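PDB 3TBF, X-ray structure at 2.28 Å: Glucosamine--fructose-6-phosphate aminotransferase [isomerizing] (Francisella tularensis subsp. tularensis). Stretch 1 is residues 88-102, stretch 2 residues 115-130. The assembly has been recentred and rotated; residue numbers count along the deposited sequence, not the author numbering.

Stretch 1, residues 88-102: IASEIRYRDNVVVDG
Stretch 2 115-130: ADTLESLRKSKKQNYV

Each stretch has a helix near its start and continues as loop or turn; the two run side by side in the same direction. Ala-89 lies across from Thr-117 (CA to CA 5.1 Å), Arg-93 from Ser-120 (5.0 Å), Val-99 from Asn-128 (5.9 Å) and Gly-102 from Val-130 (5.5 Å). Ala-89 CB points toward the second helix and lies 3.5 Å from Thr-117 N. Ser-120 OG donates within its own helix to Asp-116 O (3.0 Å). Thr-117 OG1 is buried here without a partner.

Arg-93 is fully extended (chi1 to chi3 all t). Its NH1 forms a salt bridge to Asp-116 OD1 at 2.6 Å, near the guanidinium plane; Asp-116 is m. Glu-119 CB covers one guanidinium face, 3.4 Å from Arg-93 NE.

Lys-123 (chi1 t, chi2 t) reaches across to stretch 1, where its ammonium meets backbone carbonyls. Its NZ donates to Ile-92 O (3.0 Å), to Asn-97 OD1 (3.2 Å; Asn-97 is p) and weakly to Arg-93 O (3.5 Å). Arg-95 O is also 2.7 Å from Lys-123 NZ.

A type I turn spans Ser-124 to Gln-127. Beyond it, the Tyr-129 ring (chi1 m) has Val-99 CG1 (chi1 t) over one face, 3.7 Å from the centroid. Asn-128 (chi1 t) donates from ND2 to Asp-101 OD1 at 2.5 Å. Gly-102, at phi 74°, brings its CA to 3.4 Å from Val-130 CG1.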

# COMPACT_ATOMS: atom_id res chain seq x y z
N ILE A 88 -4.76 -7.14 -0.04
CA ILE A 88 -6.03 -6.85 -0.65
C ILE A 88 -6.65 -8.06 -1.38
O ILE A 88 -6.02 -8.74 -2.22
CB ILE A 88 -5.91 -5.68 -1.64
CG1 ILE A 88 -5.66 -4.40 -0.86
CG2 ILE A 88 -7.25 -5.43 -2.35
CD1 ILE A 88 -4.64 -3.53 -1.51
N ALA A 89 -7.90 -8.31 -1.04
CA ALA A 89 -8.59 -9.48 -1.53
C ALA A 89 -8.69 -9.55 -3.07
O ALA A 89 -8.62 -10.61 -3.63
CB ALA A 89 -9.96 -9.52 -0.94
N SER A 90 -8.94 -8.45 -3.75
CA SER A 90 -9.08 -8.53 -5.19
C SER A 90 -7.79 -8.79 -5.89
O SER A 90 -7.81 -9.16 -7.07
CB SER A 90 -9.66 -7.25 -5.73
OG SER A 90 -8.73 -6.19 -5.63
N GLU A 91 -6.66 -8.67 -5.19
CA GLU A 91 -5.36 -9.04 -5.78
C GLU A 91 -4.95 -10.45 -5.43
O GLU A 91 -4.52 -11.19 -6.35
CB GLU A 91 -4.29 -8.06 -5.36
CG GLU A 91 -4.50 -6.72 -6.03
CD GLU A 91 -4.07 -6.75 -7.52
OE1 GLU A 91 -3.03 -7.38 -7.77
OE2 GLU A 91 -4.74 -6.18 -8.41
N ILE A 92 -5.06 -10.86 -4.16
CA ILE A 92 -4.58 -12.18 -3.79
C ILE A 92 -5.44 -13.24 -4.45
O ILE A 92 -4.97 -14.35 -4.74
CB ILE A 92 -4.50 -12.43 -2.27
CG1 ILE A 92 -3.68 -13.69 -1.96
CG2 ILE A 92 -5.85 -12.52 -1.60
CD1 ILE A 92 -3.64 -13.92 -0.42
N ARG A 93 -6.69 -12.91 -4.70
CA ARG A 93 -7.64 -13.87 -5.29
C ARG A 93 -7.17 -14.46 -6.62
O ARG A 93 -7.29 -15.64 -6.88
CB ARG A 93 -8.97 -13.17 -5.52
CG ARG A 93 -9.98 -14.03 -6.10
CD ARG A 93 -11.25 -13.28 -6.37
NE ARG A 93 -12.23 -14.17 -6.99
CZ ARG A 93 -13.43 -13.76 -7.37
NH1 ARG A 93 -13.77 -12.51 -7.14
NH2 ARG A 93 -14.27 -14.58 -7.96
N TYR A 94 -6.62 -13.58 -7.45
CA TYR A 94 -6.17 -13.94 -8.79
C TYR A 94 -4.68 -14.09 -8.91
O TYR A 94 -4.21 -14.37 -9.97
CB TYR A 94 -6.64 -12.89 -9.76
CG TYR A 94 -8.14 -12.75 -9.82
CD1 TYR A 94 -8.76 -11.58 -9.38
CD2 TYR A 94 -8.94 -13.79 -10.30
CE1 TYR A 94 -10.13 -11.45 -9.38
CE2 TYR A 94 -10.34 -13.66 -10.33
CZ TYR A 94 -10.92 -12.49 -9.86
OH TYR A 94 -12.28 -12.35 -9.88
N ARG A 95 -3.92 -13.96 -7.84
CA ARG A 95 -2.48 -13.99 -7.91
C ARG A 95 -1.98 -15.37 -7.59
O ARG A 95 -2.55 -16.10 -6.81
CB ARG A 95 -1.91 -12.98 -6.93
CG ARG A 95 -0.43 -12.92 -6.85
CD ARG A 95 -0.00 -11.72 -6.04
NE ARG A 95 0.00 -11.92 -4.59
CZ ARG A 95 0.85 -12.74 -3.95
NH1 ARG A 95 1.75 -13.47 -4.62
NH2 ARG A 95 0.79 -12.86 -2.64
N ASP A 96 -0.85 -15.71 -8.20
CA ASP A 96 -0.27 -17.01 -8.03
C ASP A 96 0.68 -16.97 -6.82
O ASP A 96 1.91 -16.78 -6.98
CB ASP A 96 0.46 -17.32 -9.34
CG ASP A 96 0.63 -18.79 -9.57
OD1 ASP A 96 0.80 -19.48 -8.54
OD2 ASP A 96 0.59 -19.25 -10.77
N ASN A 97 0.13 -17.11 -5.61
CA ASN A 97 0.90 -16.92 -4.38
C ASN A 97 1.36 -18.21 -3.71
O ASN A 97 0.89 -19.30 -4.02
CB ASN A 97 0.09 -16.13 -3.37
CG ASN A 97 -1.12 -16.90 -2.87
OD1 ASN A 97 -1.87 -17.48 -3.65
ND2 ASN A 97 -1.30 -16.91 -1.56
N VAL A 98 2.32 -18.02 -2.80
CA VAL A 98 2.93 -19.08 -2.04
C VAL A 98 2.49 -18.92 -0.59
O VAL A 98 2.47 -17.82 -0.03
CB VAL A 98 4.46 -18.98 -2.06
CG1 VAL A 98 5.09 -20.05 -1.14
CG2 VAL A 98 5.02 -19.12 -3.44
N VAL A 99 2.19 -20.03 0.04
CA VAL A 99 1.65 -20.04 1.37
C VAL A 99 2.66 -20.64 2.32
O VAL A 99 2.94 -21.82 2.23
CB VAL A 99 0.39 -20.88 1.39
CG1 VAL A 99 -0.15 -20.98 2.85
CG2 VAL A 99 -0.62 -20.28 0.46
N VAL A 100 3.21 -19.83 3.20
CA VAL A 100 4.12 -20.32 4.25
C VAL A 100 3.52 -21.53 5.03
O VAL A 100 2.31 -21.57 5.31
CB VAL A 100 4.40 -19.15 5.25
CG1 VAL A 100 5.20 -19.63 6.42
CG2 VAL A 100 5.11 -17.93 4.52
N ASP A 101 4.33 -22.51 5.40
CA ASP A 101 3.82 -23.57 6.30
C ASP A 101 3.29 -22.94 7.60
O ASP A 101 3.85 -21.99 8.14
CB ASP A 101 4.90 -24.61 6.68
CG ASP A 101 4.93 -25.85 5.74
OD1 ASP A 101 3.94 -26.18 5.02
OD2 ASP A 101 5.98 -26.54 5.74
N GLY A 102 2.19 -23.49 8.10
CA GLY A 102 1.62 -23.02 9.36
C GLY A 102 0.92 -21.67 9.28
O GLY A 102 0.79 -20.97 10.29
N ALA A 115 -17.43 -10.33 -1.88
CA ALA A 115 -17.11 -11.32 -2.92
C ALA A 115 -15.64 -11.76 -2.93
O ALA A 115 -15.32 -12.93 -2.76
CB ALA A 115 -17.47 -10.76 -4.27
N ASP A 116 -14.75 -10.82 -3.12
CA ASP A 116 -13.33 -11.14 -3.25
C ASP A 116 -12.73 -11.80 -1.99
O ASP A 116 -11.95 -12.76 -2.08
CB ASP A 116 -12.56 -9.88 -3.61
CG ASP A 116 -12.81 -9.42 -5.08
OD1 ASP A 116 -13.04 -10.27 -5.98
OD2 ASP A 116 -12.75 -8.19 -5.32
N THR A 117 -13.05 -11.26 -0.84
CA THR A 117 -12.69 -11.89 0.41
C THR A 117 -13.22 -13.32 0.53
O THR A 117 -12.47 -14.26 0.85
CB THR A 117 -13.21 -11.07 1.59
OG1 THR A 117 -12.80 -9.72 1.40
CG2 THR A 117 -12.64 -11.57 2.88
N LEU A 118 -14.51 -13.48 0.29
CA LEU A 118 -15.12 -14.80 0.32
C LEU A 118 -14.47 -15.73 -0.68
O LEU A 118 -14.20 -16.88 -0.36
CB LEU A 118 -16.61 -14.70 0.02
CG LEU A 118 -17.37 -16.00 -0.01
CD1 LEU A 118 -17.31 -16.71 1.31
CD2 LEU A 118 -18.81 -15.70 -0.41
N GLU A 119 -14.22 -15.27 -1.89
CA GLU A 119 -13.57 -16.16 -2.85
C GLU A 119 -12.09 -16.43 -2.51
O GLU A 119 -11.57 -17.46 -2.89
CB GLU A 119 -13.72 -15.60 -4.25
CG GLU A 119 -15.17 -15.55 -4.72
CD GLU A 119 -15.76 -16.94 -4.93
OE1 GLU A 119 -14.96 -17.91 -5.11
OE2 GLU A 119 -17.02 -17.04 -4.89
N SER A 120 -11.40 -15.51 -1.83
CA SER A 120 -10.06 -15.80 -1.31
C SER A 120 -10.13 -16.87 -0.25
O SER A 120 -9.28 -17.75 -0.19
CB SER A 120 -9.39 -14.55 -0.72
OG SER A 120 -9.13 -13.62 -1.73
N LEU A 121 -11.18 -16.86 0.57
CA LEU A 121 -11.27 -17.94 1.52
C LEU A 121 -11.43 -19.28 0.77
O LEU A 121 -10.74 -20.26 1.05
CB LEU A 121 -12.35 -17.67 2.56
CG LEU A 121 -12.70 -18.81 3.53
CD1 LEU A 121 -11.54 -19.19 4.40
CD2 LEU A 121 -13.94 -18.50 4.39
N ARG A 122 -12.29 -19.32 -0.24
CA ARG A 122 -12.55 -20.57 -0.94
C ARG A 122 -11.30 -21.10 -1.60
O ARG A 122 -11.05 -22.31 -1.58
CB ARG A 122 -13.69 -20.42 -1.94
CG ARG A 122 -15.01 -20.33 -1.20
CD ARG A 122 -16.09 -19.68 -2.02
NE ARG A 122 -17.34 -19.69 -1.26
CZ ARG A 122 -18.50 -19.22 -1.71
NH1 ARG A 122 -18.57 -18.69 -2.93
NH2 ARG A 122 -19.59 -19.27 -0.95
N LYS A 123 -10.51 -20.21 -2.16
CA LYS A 123 -9.26 -20.60 -2.77
C LYS A 123 -8.29 -21.14 -1.73
O LYS A 123 -7.62 -22.15 -1.96
CB LYS A 123 -8.69 -19.41 -3.56
CG LYS A 123 -7.19 -19.39 -3.72
CD LYS A 123 -6.71 -18.28 -4.69
CE LYS A 123 -5.29 -17.78 -4.24
NZ LYS A 123 -4.55 -17.22 -5.39
N SER A 124 -8.26 -20.52 -0.57
CA SER A 124 -7.32 -20.91 0.50
C SER A 124 -7.49 -22.37 0.92
O SER A 124 -6.59 -22.98 1.49
CB SER A 124 -7.51 -19.99 1.71
OG SER A 124 -8.56 -20.45 2.50
N LYS A 125 -8.68 -22.90 0.71
CA LYS A 125 -8.97 -24.28 1.15
C LYS A 125 -8.30 -25.35 0.31
O LYS A 125 -8.14 -26.47 0.75
CB LYS A 125 -10.48 -24.51 1.21
CG LYS A 125 -10.99 -24.16 2.60
CD LYS A 125 -12.32 -23.59 2.56
CE LYS A 125 -12.81 -23.35 3.97
NZ LYS A 125 -14.26 -23.68 4.02
N LYS A 126 -7.87 -24.98 -0.89
CA LYS A 126 -7.00 -25.80 -1.70
C LYS A 126 -5.52 -25.52 -1.47
O LYS A 126 -4.71 -26.04 -2.20
CB LYS A 126 -7.25 -25.51 -3.17
CG LYS A 126 -8.67 -25.82 -3.61
CD LYS A 126 -9.06 -24.92 -4.77
CE LYS A 126 -10.52 -25.09 -5.13
NZ LYS A 126 -10.84 -24.31 -6.36
N GLN A 127 -5.15 -24.70 -0.48
CA GLN A 127 -3.75 -24.33 -0.33
C GLN A 127 -3.25 -24.82 1.02
O GLN A 127 -3.99 -25.38 1.82
CB GLN A 127 -3.56 -22.82 -0.51
CG GLN A 127 -3.81 -22.36 -1.96
CD GLN A 127 -3.63 -20.85 -2.21
OE1 GLN A 127 -2.87 -20.44 -3.10
NE2 GLN A 127 -4.33 -20.04 -1.44
N ASN A 128 -1.99 -24.58 1.26
CA ASN A 128 -1.33 -25.06 2.45
C ASN A 128 -1.66 -24.34 3.77
O ASN A 128 -0.79 -24.24 4.63
CB ASN A 128 0.17 -24.94 2.19
CG ASN A 128 1.00 -25.81 3.09
OD1 ASN A 128 0.51 -26.83 3.62
ND2 ASN A 128 2.28 -25.43 3.27
N TYR A 129 -2.85 -23.82 3.97
CA TYR A 129 -3.09 -23.12 5.25
C TYR A 129 -3.48 -24.14 6.32
O TYR A 129 -4.07 -25.17 5.99
CB TYR A 129 -4.21 -22.09 5.14
CG TYR A 129 -3.90 -20.92 4.26
CD1 TYR A 129 -3.20 -19.84 4.75
CD2 TYR A 129 -4.31 -20.88 2.94
CE1 TYR A 129 -2.92 -18.74 3.96
CE2 TYR A 129 -4.03 -19.80 2.14
CZ TYR A 129 -3.34 -18.72 2.66
OH TYR A 129 -3.05 -17.63 1.87
N VAL A 130 -3.19 -23.84 7.58
CA VAL A 130 -3.58 -24.71 8.67
C VAL A 130 -5.07 -24.57 8.98
O VAL A 130 -5.70 -25.47 9.55
CB VAL A 130 -2.75 -24.44 9.96
CG1 VAL A 130 -1.27 -24.68 9.70
CG2 VAL A 130 -2.95 -23.02 10.48